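Local coordinates for protein inosine-uridine nucleoside N-ribohydrolase (Xanthomonas oryzae pv. oryzae, PDB 4P5F) that binds calcium and adenosine diphosphate ribose on a nucleoside hydrolase fold, and probably hydrolyses N-glycosyl compounds, at residues 39-44 and 317-322. Sequence-based numbering, arbitrary orientation.
Sequences DPDDVV and YDPLTL. With CA (calcium ion), chain C.
D41 reaches across from helix 41-54 to the first turn of helix 317-325, where its OD2 takes the amide hydrogen of D318 in a moderately bent bond (N to OD2 2.7 Å). The amide sits well above the carboxylate plane, 54° out of it. That same oxygen lies at the edge of the Y317 ring, near its plane, while the other, OD1, rests 3.3 Å from CD of P319. This carboxylate, packed against Y317, D318 and P319, is the tight part of the contact. Next to it is a smaller apolar patch: CG1 of V44 meets CG of P319 at 3.6 Å, and L253 of helix 248-270 also packs on V44.

The calcium side is the hydrated one, although D42 and D318 are themselves buried. Here the two converge on a calcium ion with their carboxylate planes 79° apart. D42 grips it unevenly, OD1 at 2.4 Å and OD2 at 2.9 Å. D318 adds OD2 at 2.5 Å. CG of D318 lies beside its backbone N (chi1 -67°), which turns the carboxylate to the metal. Three waters, D35 and the carbonyl oxygen of I151 complete the shell. Water 2 also donates to D318 OD1, water 1 to D39 OD2, and T34 OG1 hydrogen-bonds D42 OD2.

This is the calcium-binding aspartate cluster of the nucleoside hydrolase fold. The shared ion, with the D318 N to D41 OD2 bond, joins the two helices, and it probably offsets the negative charge of the carboxylates, D42 OD1 and D318 OD2 lying 3.1 Å apart.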
# COMPACT_ATOMS: atom_id res chain seq x y z
N ASP A 39 -6.97 -7.92 -1.23
CA ASP A 39 -7.76 -7.05 -0.36
C ASP A 39 -7.93 -5.70 -1.10
O ASP A 39 -7.42 -5.58 -2.20
CB ASP A 39 -7.14 -6.91 1.04
CG ASP A 39 -5.72 -6.37 1.01
OD1 ASP A 39 -5.40 -5.54 0.15
OD2 ASP A 39 -4.92 -6.78 1.88
N PRO A 40 -8.64 -4.71 -0.51
CA PRO A 40 -8.79 -3.45 -1.27
C PRO A 40 -7.57 -2.54 -1.26
O PRO A 40 -7.45 -1.67 -2.13
CB PRO A 40 -9.93 -2.73 -0.52
CG PRO A 40 -10.61 -3.78 0.30
CD PRO A 40 -9.54 -4.76 0.65
N ASP A 41 -6.68 -2.73 -0.29
CA ASP A 41 -5.65 -1.75 0.07
C ASP A 41 -4.83 -1.17 -1.09
O ASP A 41 -4.76 0.04 -1.26
CB ASP A 41 -4.72 -2.34 1.14
CG ASP A 41 -4.58 -1.42 2.34
OD1 ASP A 41 -5.43 -0.51 2.48
OD2 ASP A 41 -3.63 -1.58 3.12
N ASP A 42 -4.23 -2.04 -1.89
CA ASP A 42 -3.36 -1.62 -2.99
C ASP A 42 -4.10 -0.82 -4.06
O ASP A 42 -3.55 0.12 -4.61
CB ASP A 42 -2.65 -2.83 -3.64
CG ASP A 42 -1.75 -3.57 -2.68
OD1 ASP A 42 -2.30 -4.27 -1.80
OD2 ASP A 42 -0.50 -3.45 -2.79
N VAL A 43 -5.33 -1.21 -4.37
CA VAL A 43 -6.04 -0.50 -5.43
C VAL A 43 -6.53 0.86 -4.91
O VAL A 43 -6.60 1.82 -5.67
CB VAL A 43 -7.15 -1.36 -6.05
CG1 VAL A 43 -8.02 -0.56 -7.01
CG2 VAL A 43 -6.52 -2.52 -6.77
N VAL A 44 -6.80 0.95 -3.60
CA VAL A 44 -7.14 2.27 -3.03
C VAL A 44 -5.95 3.20 -3.19
O VAL A 44 -6.13 4.38 -3.52
CB VAL A 44 -7.57 2.21 -1.54
CG1 VAL A 44 -7.90 3.62 -1.04
CG2 VAL A 44 -8.78 1.31 -1.36
N TYR A 317 -4.15 0.68 5.26
CA TYR A 317 -2.70 0.68 5.54
C TYR A 317 -1.85 1.21 4.39
O TYR A 317 -0.97 2.03 4.59
CB TYR A 317 -2.21 -0.73 5.87
CG TYR A 317 -3.11 -1.48 6.82
CD1 TYR A 317 -4.13 -2.29 6.36
CD2 TYR A 317 -2.91 -1.38 8.19
CE1 TYR A 317 -4.94 -2.99 7.25
CE2 TYR A 317 -3.70 -2.05 9.08
CZ TYR A 317 -4.71 -2.85 8.62
OH TYR A 317 -5.48 -3.50 9.56
N ASP A 318 -2.11 0.71 3.19
CA ASP A 318 -1.28 1.05 2.05
C ASP A 318 -1.47 2.51 1.60
O ASP A 318 -0.49 3.18 1.28
CB ASP A 318 -1.53 0.08 0.88
CG ASP A 318 -1.05 -1.33 1.18
OD1 ASP A 318 -0.38 -1.56 2.22
OD2 ASP A 318 -1.35 -2.22 0.35
N PRO A 319 -2.72 3.02 1.58
CA PRO A 319 -2.88 4.44 1.22
C PRO A 319 -2.16 5.39 2.19
O PRO A 319 -1.54 6.38 1.75
CB PRO A 319 -4.40 4.64 1.30
CG PRO A 319 -4.95 3.32 0.96
CD PRO A 319 -4.03 2.33 1.60
N LEU A 320 -2.23 5.11 3.48
CA LEU A 320 -1.55 5.93 4.49
C LEU A 320 -0.05 5.88 4.31
O LEU A 320 0.64 6.88 4.54
CB LEU A 320 -1.91 5.46 5.89
CG LEU A 320 -3.30 5.89 6.35
CD1 LEU A 320 -3.69 5.12 7.60
CD2 LEU A 320 -3.34 7.39 6.61
N THR A 321 0.46 4.71 3.91
CA THR A 321 1.87 4.54 3.58
C THR A 321 2.32 5.45 2.44
O THR A 321 3.37 6.09 2.54
CB THR A 321 2.21 3.08 3.19
OG1 THR A 321 1.87 2.18 4.25
CG2 THR A 321 3.70 2.95 2.90
N LEU A 322 1.54 5.51 1.35
CA LEU A 322 1.85 6.45 0.27
C LEU A 322 1.81 7.89 0.78
O LEU A 322 2.66 8.70 0.41
CB LEU A 322 0.91 6.28 -0.92
CG LEU A 322 1.16 7.30 -2.04
CD1 LEU A 322 2.62 7.29 -2.48
CD2 LEU A 322 0.23 7.07 -3.23
CA CA C . -0.61 -4.51 -0.12
O HOH W 1 -2.70 -5.02 1.21
O HOH W 2 0.04 -4.14 2.68
O HOH W 3 0.04 -6.64 1.13